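Local coordinates for nitrogenase iron-molybdenum cofactor biosynthesis protein NifB (Methanothermobacter thermautotrophicus, PDB 7JMA) that probably catalyses radical SAM-dependent carbide insertion, fusing two [4Fe-4S] clusters into the [8Fe-9S-C] precursor of the nitrogenase iron-molybdenum cofactor, at residues P33-C38 against I84-P89; D91-E96 against M116-L121; N143-E148 against V207-E212. All coordinates share one frame; numbering follows the deposited sequence.

Contact 1: residues P33-C38 against I84-P89; sequences PIAPRC and IGVAGP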
ATOM      1  N   PRO A  33       0.626 -14.774   4.017  1.00 39.56           N
ATOM      2  CA  PRO A  33      -0.779 -14.333   4.047  1.00 40.78           C
ATOM      3  C   PRO A  33      -1.389 -14.411   5.437  1.00 39.92           C
ATOM      4  O   PRO A  33      -2.041 -15.401   5.785  1.00 43.16           O
ATOM      5  CB  PRO A  33      -1.467 -15.314   3.091  1.00 43.97           C
ATOM      6  CG  PRO A  33      -0.698 -16.599   3.277  1.00 38.99           C
ATOM      7  CD  PRO A  33       0.754 -16.184   3.608  1.00 41.72           C
ATOM      8  N   ILE A  34      -1.200 -13.369   6.240  1.00 34.40           N
ATOM      9  CA  ILE A  34      -1.612 -13.385   7.635  1.00 35.88           C
ATOM     10  C   ILE A  34      -2.571 -12.251   7.963  1.00 35.09           C
ATOM     11  O   ILE A  34      -2.888 -12.038   9.136  1.00 34.81           O
ATOM     12  CB  ILE A  34      -0.393 -13.326   8.571  1.00 36.82           C
ATOM     13  CG1 ILE A  34       0.356 -12.028   8.309  1.00 33.80           C
ATOM     14  CG2 ILE A  34       0.505 -14.536   8.358  1.00 44.17           C
ATOM     15  CD1 ILE A  34       1.498 -11.795   9.244  1.00 35.93           C
ATOM     16  N   ALA A  35      -3.022 -11.493   6.959  1.00 27.51           N
ATOM     17  CA  ALA A  35      -3.770 -10.256   7.206  1.00 27.57           C
ATOM     18  C   ALA A  35      -5.090 -10.312   6.445  1.00 26.39           C
ATOM     19  O   ALA A  35      -5.255  -9.662   5.408  1.00 30.17           O
ATOM     20  CB  ALA A  35      -2.934  -9.028   6.818  1.00 26.98           C
ATOM     21  N   PRO A  36      -6.060 -11.089   6.937  1.00 28.32           N
ATOM     22  CA  PRO A  36      -7.286 -11.289   6.145  1.00 30.50           C
ATOM     23  C   PRO A  36      -8.183 -10.068   6.078  1.00 28.50           C
ATOM     24  O   PRO A  36      -8.837  -9.836   5.053  1.00 32.41           O
ATOM     25  CB  PRO A  36      -7.984 -12.443   6.878  1.00 29.29           C
ATOM     26  CG  PRO A  36      -7.508 -12.348   8.270  1.00 29.39           C
ATOM     27  CD  PRO A  36      -6.048 -11.924   8.151  1.00 34.32           C
ATOM     28  N   ARG A  37      -8.270  -9.311   7.156  1.00 25.57           N
ATOM     29  CA  ARG A  37      -9.257  -8.246   7.239  1.00 26.71           C
ATOM     30  C   ARG A  37      -8.821  -7.042   6.435  1.00 22.76           C
ATOM     31  O   ARG A  37      -7.671  -6.591   6.547  1.00 25.02           O
ATOM     32  CB  ARG A  37      -9.474  -7.829   8.686  1.00 30.33           C
ATOM     33  CG  ARG A  37     -10.622  -6.858   8.859  1.00 39.20           C
ATOM     34  CD  ARG A  37     -11.079  -6.805  10.303  1.00 40.03           C
ATOM     35  NE  ARG A  37      -9.977  -6.457  11.196  1.00 41.41           N
ATOM     36  CZ  ARG A  37     -10.133  -6.204  12.489  1.00 50.47           C
ATOM     37  NH1 ARG A  37     -11.346  -6.264  13.033  1.00 36.88           N
ATOM     38  NH2 ARG A  37      -9.084  -5.894  13.238  1.00 47.60           N
ATOM     39  N   CYS A  38      -9.744  -6.484   5.663  1.00 24.23           N
ATOM     40  CA  CYS A  38      -9.480  -5.193   5.050  1.00 22.39           C
ATOM     41  C   CYS A  38     -10.448  -4.189   5.669  1.00 28.30           C
ATOM     42  O   CYS A  38     -11.524  -4.564   6.154  1.00 28.95           O
ATOM     43  CB  CYS A  38      -9.596  -5.255   3.519  1.00 23.54           C
ATOM     44  SG  CYS A  38      -9.055  -3.754   2.663  1.00 32.47           S
ATOM     45  N   ILE A  84      11.190 -10.166   3.712  1.00 36.71           N
ATOM     46  CA  ILE A  84       9.912 -10.740   4.134  1.00 37.24           C
ATOM     47  C   ILE A  84       8.870  -9.634   4.192  1.00 38.52           C
ATOM     48  O   ILE A  84       9.139  -8.531   4.679  1.00 37.85           O
ATOM     49  CB  ILE A  84      10.012 -11.469   5.492  1.00 46.68           C
ATOM     50  CG1 ILE A  84      10.529 -10.543   6.592  1.00 50.51           C
ATOM     51  CG2 ILE A  84      10.927 -12.681   5.373  1.00 53.11           C
ATOM     52  CD1 ILE A  84      10.912 -11.274   7.868  1.00 51.85           C
ATOM     53  N   GLY A  85       7.672  -9.926   3.701  1.00 36.66           N
ATOM     54  CA  GLY A  85       6.651  -8.907   3.618  1.00 33.58           C
ATOM     55  C   GLY A  85       5.287  -9.456   3.978  1.00 29.20           C
ATOM     56  O   GLY A  85       5.034 -10.661   3.913  1.00 33.44           O
ATOM     57  N   VAL A  86       4.416  -8.542   4.371  1.00 27.91           N
ATOM     58  CA  VAL A  86       2.998  -8.828   4.576  1.00 29.01           C
ATOM     59  C   VAL A  86       2.236  -7.896   3.656  1.00 32.39           C
ATOM     60  O   VAL A  86       2.396  -6.673   3.742  1.00 29.07           O
ATOM     61  CB  VAL A  86       2.558  -8.605   6.032  1.00 31.74           C
ATOM     62  CG1 VAL A  86       1.009  -8.711   6.133  1.00 29.71           C
ATOM     63  CG2 VAL A  86       3.260  -9.592   6.967  1.00 36.08           C
ATOM     64  N   ALA A  87       1.396  -8.457   2.787  1.00 32.60           N
ATOM     65  CA  ALA A  87       0.673  -7.624   1.842  1.00 26.88           C
ATOM     66  C   ALA A  87      -0.802  -7.947   1.747  1.00 35.56           C
ATOM     67  O   ALA A  87      -1.538  -7.207   1.084  1.00 37.76           O
ATOM     68  CB  ALA A  87       1.287  -7.745   0.442  1.00 31.43           C
ATOM     69  N   GLY A  88      -1.267  -8.994   2.386  1.00 32.89           N
ATOM     70  CA  GLY A  88      -2.631  -9.397   2.156  1.00 28.85           C
ATOM     71  C   GLY A  88      -3.007 -10.572   3.010  1.00 30.56           C
ATOM     72  O   GLY A  88      -2.284 -10.972   3.924  1.00 28.48           O
ATOM     73  N   PRO A  89      -4.155 -11.171   2.708  1.00 29.97           N
ATOM     74  CA  PRO A  89      -5.051 -10.862   1.590  1.00 28.25           C
ATOM     75  C   PRO A  89      -5.875  -9.582   1.736  1.00 27.59           C
ATOM     76  O   PRO A  89      -6.383  -9.075   0.732  1.00 31.57           O
ATOM     77  CB  PRO A  89      -5.998 -12.064   1.563  1.00 30.92           C
ATOM     78  CG  PRO A  89      -5.378 -13.099   2.442  1.00 41.90           C
ATOM     79  CD  PRO A  89      -4.561 -12.385   3.437  1.00 32.13           C
TER
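The loop leading into the cysteine motif of the radical SAM fold is tied to the turn that follows strand 83-86, where A35 lies against G88 and P89. A35 N donates to G88 O at 3.2 Å, with an N-H...O angle of 143°; the donor stands 38° above the carbonyl plane and is not directed at a lone pair. P33 CA is 3.7 Å from G88 O. A35 O cannot bond P89 N, 3.3 Å away, because that imide nitrogen has no hydrogen; the backbone of A35 pairs instead with G90, the residue after P89. The result is a single bridge that pairs A35 with P89. P89 CD also comes within 3.4 Å of A35 O. The peptide before P89 is cis, and the pyrrolidine ring is flanked by P33 CB at 4.3 Å from P89 CD and by the P36 backbone. C38, which closes the 33-38 segment, is the first cysteine of the C-x3-C-x2-C motif with C42 and C45, and ligates a [4Fe-4S] cluster seen in another structure of this protein; the cluster is absent here. The turn after strand 83-86 probably corresponds to the GGE motif of other radical SAM enzymes, judging from its place after the second strand. Beneath the bridge the contact is apolar. I34 points its CB away, yet CG1 sits between the backbone N and the carbonyl carbon (chi1 61°) and swings the chain back, bringing I34 CD1 to 3.6 Å from V86 CG2. The two side chains cross at about a right angle. V86 CG1 meets A35 CB at 4.0 Å, while F101 and F102 of helix 96-108 pack on I34 and V86 respectively.

Contact 2: residues D91-E96 against M116-L121; sequences DALANE and MSTNGL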
ATOM      1  N   ASP A  91      -5.854  -5.870   4.403  1.00 24.49           N
ATOM      2  CA  ASP A  91      -4.876  -4.819   4.684  1.00 23.13           C
ATOM      3  C   ASP A  91      -3.992  -5.225   5.849  1.00 21.72           C
ATOM      4  O   ASP A  91      -4.487  -5.501   6.938  1.00 23.25           O
ATOM      5  CB  ASP A  91      -5.525  -3.483   5.033  1.00 22.71           C
ATOM      6  CG  ASP A  91      -4.491  -2.355   5.043  1.00 30.02           C
ATOM      7  OD1 ASP A  91      -4.134  -1.894   3.947  1.00 32.46           O
ATOM      8  OD2 ASP A  91      -4.020  -1.971   6.128  1.00 33.77           O
ATOM      9  N   ALA A  92      -2.678  -5.108   5.659  1.00 24.90           N
ATOM     10  CA  ALA A  92      -1.757  -5.542   6.704  1.00 25.12           C
ATOM     11  C   ALA A  92      -2.028  -4.850   8.039  1.00 25.57           C
ATOM     12  O   ALA A  92      -1.943  -5.486   9.095  1.00 27.94           O
ATOM     13  CB  ALA A  92      -0.319  -5.278   6.259  1.00 25.21           C
ATOM     14  N   LEU A  93      -2.337  -3.540   8.023  1.00 23.74           N
ATOM     15  CA  LEU A  93      -2.462  -2.811   9.290  1.00 26.00           C
ATOM     16  C   LEU A  93      -3.729  -3.145  10.063  1.00 28.01           C
ATOM     17  O   LEU A  93      -3.819  -2.835  11.261  1.00 29.30           O
ATOM     18  CB  LEU A  93      -2.425  -1.302   9.045  1.00 26.56           C
ATOM     19  CG  LEU A  93      -1.129  -0.712   8.493  1.00 26.41           C
ATOM     20  CD1 LEU A  93      -1.271   0.798   8.321  1.00 29.27           C
ATOM     21  CD2 LEU A  93       0.053  -1.070   9.410  1.00 30.53           C
ATOM     22  N   ALA A  94      -4.709  -3.753   9.418  1.00 24.62           N
ATOM     23  CA  ALA A  94      -6.005  -4.027  10.028  1.00 25.69           C
ATOM     24  C   ALA A  94      -6.043  -5.359  10.763  1.00 26.98           C
ATOM     25  O   ALA A  94      -7.134  -5.836  11.122  1.00 30.34           O
ATOM     26  CB  ALA A  94      -7.081  -3.986   8.940  1.00 23.84           C
ATOM     27  N   ASN A  95      -4.885  -5.976  11.000  1.00 27.16           N
ATOM     28  CA  ASN A  95      -4.823  -7.324  11.547  1.00 29.38           C
ATOM     29  C   ASN A  95      -3.718  -7.391  12.584  1.00 29.45           C
ATOM     30  O   ASN A  95      -2.559  -7.095  12.274  1.00 29.92           O
ATOM     31  CB  ASN A  95      -4.574  -8.351  10.439  1.00 29.06           C
ATOM     32  CG  ASN A  95      -5.692  -8.385   9.425  1.00 25.36           C
ATOM     33  OD1 ASN A  95      -6.660  -9.137   9.590  1.00 29.18           O
ATOM     34  ND2 ASN A  95      -5.580  -7.569   8.380  1.00 24.10           N
ATOM     35  N   GLU A  96      -4.081  -7.767  13.811  1.00 32.19           N
ATOM     36  CA  GLU A  96      -3.085  -7.910  14.868  1.00 36.73           C
ATOM     37  C   GLU A  96      -2.008  -8.931  14.512  1.00 34.16           C
ATOM     38  O   GLU A  96      -0.864  -8.795  14.965  1.00 39.25           O
ATOM     39  CB  GLU A  96      -3.774  -8.305  16.175  1.00 48.86           C
ATOM     40  N   MET A 116       5.881  -4.027   3.963  1.00 27.91           N
ATOM     41  CA  MET A 116       4.459  -4.302   3.977  1.00 26.40           C
ATOM     42  C   MET A 116       3.765  -3.333   3.034  1.00 26.07           C
ATOM     43  O   MET A 116       4.295  -2.276   2.689  1.00 27.86           O
ATOM     44  CB  MET A 116       3.894  -4.208   5.395  1.00 38.77           C
ATOM     45  CG  MET A 116       3.860  -2.839   5.990  1.00 40.95           C
ATOM     46  SD  MET A 116       2.622  -2.822   7.323  1.00 41.30           S
ATOM     47  CE  MET A 116       3.429  -3.859   8.531  1.00 48.40           C
ATOM     48  N   SER A 117       2.570  -3.721   2.612  1.00 26.45           N
ATOM     49  CA  SER A 117       1.742  -2.868   1.781  1.00 32.89           C
ATOM     50  C   SER A 117       0.473  -2.565   2.551  1.00 31.27           C
ATOM     51  O   SER A 117       0.005  -3.392   3.339  1.00 28.25           O
ATOM     52  CB  SER A 117       1.408  -3.521   0.425  1.00 39.84           C
ATOM     53  OG  SER A 117       2.589  -3.928  -0.248  1.00 44.61           O
ATOM     54  N   THR A 118      -0.066  -1.365   2.331  1.00 25.28           N
ATOM     55  CA  THR A 118      -1.274  -0.962   3.039  1.00 27.66           C
ATOM     56  C   THR A 118      -1.998   0.100   2.216  1.00 26.69           C
ATOM     57  O   THR A 118      -1.388   0.791   1.397  1.00 27.46           O
ATOM     58  CB  THR A 118      -0.921  -0.433   4.433  1.00 27.43           C
ATOM     59  OG1 THR A 118      -2.102   0.030   5.081  1.00 27.82           O
ATOM     60  CG2 THR A 118       0.055   0.762   4.316  1.00 26.68           C
ATOM     61  N   ASN A 119      -3.316   0.222   2.441  1.00 22.46           N
ATOM     62  CA  ASN A 119      -3.993   1.401   1.921  1.00 22.69           C
ATOM     63  C   ASN A 119      -3.659   2.668   2.725  1.00 27.98           C
ATOM     64  O   ASN A 119      -4.036   3.770   2.308  1.00 24.78           O
ATOM     65  CB  ASN A 119      -5.504   1.142   1.862  1.00 27.21           C
ATOM     66  CG  ASN A 119      -6.086   0.752   3.203  1.00 29.18           C
ATOM     67  OD1 ASN A 119      -5.836   1.422   4.205  1.00 25.38           O
ATOM     68  ND2 ASN A 119      -6.941  -0.296   3.217  1.00 28.84           N
ATOM     69  N   GLY A 120      -2.979   2.543   3.866  1.00 25.89           N
ATOM     70  CA  GLY A 120      -2.603   3.704   4.656  1.00 26.61           C
ATOM     71  C   GLY A 120      -3.635   4.232   5.637  1.00 25.11           C
ATOM     72  O   GLY A 120      -3.323   5.158   6.401  1.00 26.06           O
ATOM     73  N   LEU A 121      -4.854   3.676   5.668  1.00 22.64           N
ATOM     74  CA  LEU A 121      -5.872   4.242   6.544  1.00 23.60           C
ATOM     75  C   LEU A 121      -5.417   4.275   8.000  1.00 25.05           C
ATOM     76  O   LEU A 121      -5.665   5.254   8.714  1.00 27.83           O
ATOM     77  CB  LEU A 121      -7.178   3.443   6.429  1.00 23.22           C
ATOM     78  CG  LEU A 121      -8.319   3.996   7.282  1.00 25.33           C
ATOM     79  CD1 LEU A 121      -8.784   5.393   6.856  1.00 29.01           C
ATOM     80  CD2 LEU A 121      -9.511   3.009   7.203  1.00 26.32           C
TER
HETATM   81  O   HOH W   1      -4.993   0.612   6.811  1.00 27.09           O
HETATM   82  O   HOH W   2      -1.935  -5.232   2.959  1.00 40.02           O
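D91 OD1 is gripped where strand 113-118 gives way to a turn: N119 N donates to it at 2.7 Å with an N-H...O angle of 160°, meeting the syn side only 17° out of the carboxylate plane. T118 OG1 lies 3.0 Å from both D91 OD1 and D91 OD2. D91 CG lies anti to the backbone N, which carries the carboxylate across to the strand end, where it stacks against the N119 amide with planes 15° apart. The other oxygen, OD2, accepts from L93 N, which comes from above the carboxylate plane at 3.0 Å and closes an Asx turn; it also accepts from a water donating to both D91 OD2 and N119 OD1. T118 OG1 in turn accepts from G120 N at 2.9 Å, an ST turn, and N119 OD1 accepts from L121 N in a second Asx turn. The buried carboxylate is therefore held by several groups, which fixes its rotation. It joins the loops at the C-terminal ends of strands 83-86 and 113-118, neighbours in the parallel sheet of the radical SAM fold. Below it the contact turns apolar: L93 CD2 reaches M116 SD at 3.7 Å, the two side chains crossing at about a right angle, and A92 CB meets M116 SD at 4.0 Å. A second water spans A92 N and S117 O. N119 ND2 bonds to N39 OD1, next to C38 of the cluster motif. M116 is backed by F102 of helix 96-108, L130 of helix 123-132 and V138 of strand 137-141, while L93 packs on F99, L123 and L130.

Contact 3: residues N143-E148 against V207-E212; sequences NAVDPE and VDIARE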
ATOM      1  N   ASN A 143      -4.728   6.261  -4.912  1.00 29.01           N
ATOM      2  CA  ASN A 143      -5.351   6.291  -6.227  1.00 31.44           C
ATOM      3  C   ASN A 143      -5.929   7.645  -6.597  1.00 30.51           C
ATOM      4  O   ASN A 143      -6.290   7.842  -7.759  1.00 33.87           O
ATOM      5  CB  ASN A 143      -6.446   5.216  -6.297  1.00 32.46           C
ATOM      6  CG  ASN A 143      -5.871   3.822  -6.162  1.00 34.21           C
ATOM      7  OD1 ASN A 143      -4.899   3.486  -6.833  1.00 32.39           O
ATOM      8  ND2 ASN A 143      -6.447   3.012  -5.276  1.00 33.57           N
ATOM      9  N   ALA A 144      -6.017   8.575  -5.648  1.00 31.89           N
ATOM     10  CA  ALA A 144      -6.451   9.933  -5.942  1.00 34.53           C
ATOM     11  C   ALA A 144      -6.079  10.822  -4.765  1.00 33.91           C
ATOM     12  O   ALA A 144      -5.920  10.355  -3.635  1.00 33.41           O
ATOM     13  CB  ALA A 144      -7.964  10.007  -6.212  1.00 38.50           C
ATOM     14  N   VAL A 145      -5.963  12.115  -5.046  1.00 36.78           N
ATOM     15  CA  VAL A 145      -5.851  13.130  -4.008  1.00 41.73           C
ATOM     16  C   VAL A 145      -6.923  14.200  -4.129  1.00 44.69           C
ATOM     17  O   VAL A 145      -6.969  15.114  -3.302  1.00 56.92           O
ATOM     18  CB  VAL A 145      -4.445  13.763  -4.002  1.00 36.39           C
ATOM     19  CG1 VAL A 145      -3.435  12.665  -3.739  1.00 37.08           C
ATOM     20  CG2 VAL A 145      -4.153  14.464  -5.322  1.00 44.35           C
ATOM     21  N   ASP A 146      -7.795  14.102  -5.123  1.00 44.55           N
ATOM     22  CA  ASP A 146      -8.875  15.050  -5.339  1.00 45.73           C
ATOM     23  C   ASP A 146     -10.188  14.340  -5.045  1.00 42.21           C
ATOM     24  O   ASP A 146     -10.475  13.312  -5.675  1.00 43.55           O
ATOM     25  CB  ASP A 146      -8.818  15.562  -6.776  1.00 60.88           C
ATOM     26  CG  ASP A 146     -10.134  16.130  -7.274  1.00 80.17           C
ATOM     27  OD1 ASP A 146     -10.333  16.077  -8.505  1.00 89.40           O
ATOM     28  OD2 ASP A 146     -10.948  16.646  -6.477  1.00 82.88           O
ATOM     29  N   PRO A 147     -10.994  14.828  -4.097  1.00 45.84           N
ATOM     30  CA  PRO A 147     -12.165  14.045  -3.656  1.00 47.44           C
ATOM     31  C   PRO A 147     -13.211  13.828  -4.732  1.00 46.46           C
ATOM     32  O   PRO A 147     -13.981  12.863  -4.640  1.00 46.62           O
ATOM     33  CB  PRO A 147     -12.729  14.872  -2.491  1.00 56.76           C
ATOM     34  CG  PRO A 147     -11.638  15.817  -2.101  1.00 59.54           C
ATOM     35  CD  PRO A 147     -10.839  16.077  -3.336  1.00 54.64           C
ATOM     36  N   GLU A 148     -13.288  14.691  -5.743  1.00 49.80           N
ATOM     37  CA  GLU A 148     -14.247  14.432  -6.812  1.00 54.71           C
ATOM     38  C   GLU A 148     -13.855  13.208  -7.626  1.00 54.60           C
ATOM     39  O   GLU A 148     -14.721  12.587  -8.250  1.00 56.49           O
ATOM     40  CB  GLU A 148     -14.389  15.652  -7.721  1.00 69.42           C
ATOM     41  CG  GLU A 148     -13.272  15.799  -8.723  1.00 83.27           C
ATOM     42  CD  GLU A 148     -13.568  16.823  -9.802  1.00100.45           C
ATOM     43  OE1 GLU A 148     -14.444  17.688  -9.586  1.00106.00           O
ATOM     44  OE2 GLU A 148     -12.905  16.771 -10.862  1.00104.61           O
ATOM     45  N   VAL A 207      -0.267  12.666 -12.124  1.00 43.59           N
ATOM     46  CA  VAL A 207       0.839  13.569 -11.803  1.00 47.33           C
ATOM     47  C   VAL A 207       0.503  14.421 -10.578  1.00 48.12           C
ATOM     48  O   VAL A 207       1.402  14.826  -9.828  1.00 43.50           O
ATOM     49  CB  VAL A 207       1.219  14.443 -13.014  1.00 55.30           C
ATOM     50  CG1 VAL A 207       2.054  13.645 -14.004  1.00 57.85           C
ATOM     51  CG2 VAL A 207      -0.018  14.993 -13.688  1.00 53.84           C
ATOM     52  N   ASP A 208      -0.783  14.711 -10.350  1.00 43.32           N
ATOM     53  CA  ASP A 208      -1.177  15.383  -9.113  1.00 44.96           C
ATOM     54  C   ASP A 208      -0.882  14.506  -7.906  1.00 41.45           C
ATOM     55  O   ASP A 208      -0.383  14.990  -6.881  1.00 40.52           O
ATOM     56  CB  ASP A 208      -2.663  15.747  -9.139  1.00 48.94           C
ATOM     57  CG  ASP A 208      -3.036  16.605 -10.325  1.00 59.48           C
ATOM     58  OD1 ASP A 208      -2.315  17.588 -10.593  1.00 64.26           O
ATOM     59  OD2 ASP A 208      -4.054  16.296 -10.981  1.00 62.58           O
ATOM     60  N   ILE A 209      -1.203  13.210  -8.003  1.00 36.80           N
ATOM     61  CA  ILE A 209      -0.828  12.277  -6.943  1.00 33.31           C
ATOM     62  C   ILE A 209       0.669  12.360  -6.688  1.00 35.59           C
ATOM     63  O   ILE A 209       1.119  12.506  -5.546  1.00 33.26           O
ATOM     64  CB  ILE A 209      -1.243  10.841  -7.307  1.00 31.97           C
ATOM     65  CG1 ILE A 209      -2.758  10.742  -7.497  1.00 33.52           C
ATOM     66  CG2 ILE A 209      -0.813   9.864  -6.203  1.00 32.09           C
ATOM     67  CD1 ILE A 209      -3.179   9.389  -8.005  1.00 34.81           C
ATOM     68  N   ALA A 210       1.460  12.268  -7.759  1.00 34.64           N
ATOM     69  CA  ALA A 210       2.912  12.239  -7.614  1.00 35.81           C
ATOM     70  C   ALA A 210       3.420  13.492  -6.919  1.00 37.33           C
ATOM     71  O   ALA A 210       4.266  13.410  -6.023  1.00 37.53           O
ATOM     72  CB  ALA A 210       3.569  12.075  -8.984  1.00 36.32           C
ATOM     73  N   ARG A 211       2.916  14.665  -7.314  1.00 37.24           N
ATOM     74  CA  ARG A 211       3.347  15.896  -6.654  1.00 38.21           C
ATOM     75  C   ARG A 211       3.005  15.864  -5.170  1.00 38.23           C
ATOM     76  O   ARG A 211       3.830  16.237  -4.328  1.00 41.44           O
ATOM     77  CB  ARG A 211       2.709  17.111  -7.329  1.00 45.40           C
ATOM     78  CG  ARG A 211       3.267  17.425  -8.698  1.00 54.81           C
ATOM     79  CD  ARG A 211       2.656  18.702  -9.252  1.00 62.78           C
ATOM     80  NE  ARG A 211       2.646  18.699 -10.709  1.00 73.83           N
ATOM     81  CZ  ARG A 211       3.669  19.093 -11.463  1.00 84.04           C
ATOM     82  NH1 ARG A 211       4.789  19.529 -10.898  1.00 81.14           N
ATOM     83  NH2 ARG A 211       3.571  19.054 -12.785  1.00 91.48           N
ATOM     84  N   GLU A 212       1.799  15.385  -4.826  1.00 36.92           N
ATOM     85  CA  GLU A 212       1.372  15.390  -3.431  1.00 34.61           C
ATOM     86  C   GLU A 212       2.183  14.407  -2.594  1.00 35.08           C
ATOM     87  O   GLU A 212       2.606  14.731  -1.477  1.00 34.62           O
ATOM     88  CB  GLU A 212      -0.115  15.054  -3.325  1.00 37.16           C
ATOM     89  CG  GLU A 212      -0.677  15.273  -1.936  1.00 41.58           C
ATOM     90  CD  GLU A 212      -0.456  16.694  -1.428  1.00 54.19           C
ATOM     91  OE1 GLU A 212      -0.139  16.851  -0.225  1.00 52.67           O
ATOM     92  OE2 GLU A 212      -0.602  17.647  -2.227  1.00 59.94           O
TER
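V145 directs its CB toward helix 206-216, seating a loop that follows strand 137-141 of the radical SAM parallel sheet against one of its crossover helices. Its two methyls divide the work. V145 CG1 lies 4.1 Å from I209 CA and equally 4.1 Å from E212 CB, bridging residues three apart on one helix face; the V145 and E212 side chains cross obliquely. A chi1 of -60° sets CG1 anti to the carbonyl carbon and leaves CG2 between the backbone N and the carbonyl carbon, where V145 CG2 passes 4.1 Å from D208 O. I209 approaches from the other segment: its CB bond runs alongside the loop, but the extended chain (chi2 174°) delivers CD1 to the peptide that starts the segment, 3.5 Å from N143 O. No hydrogen bond crosses directly. H205, just before the helix, links the two sides, its NE2 bonding V145 N and its ND1 bonding D208 OD2. The polar end of E212 turns to R216 in a salt bridge, and N143, whose side chain lies about 4 Å from that of the cluster cysteine C42, is held by V196 N and Y154 OH. Beyond V145 the loop becomes a helix with D146 at its N-cap: E148 N donates to D146 OD2 at 3.1 Å, from 66° above the carboxylate plane.

How the contacts relate
Contacts 1 and 2 touch, their centres 8 Å apart, and both reach the parallel sheet through the neighbouring strands 83-86 and 113-118. Backbone R37 O to D91 N and side-chain R37 NH2 to A94 O, probable hydrogen bonds, tie the cysteine-motif loop of contact 1 directly to the first segment of contact 2. Contact 2 is buried and polar-centred; contact 1 is partly buried, its single bridge edged by the exposed P36 and P89. Contact 3 lies 26 Å from contact 1 between centres, across the chain's middle, and 20 Å from contact 2. It is partly buried, purely van der Waals between its segments, and joins a loop to a helix.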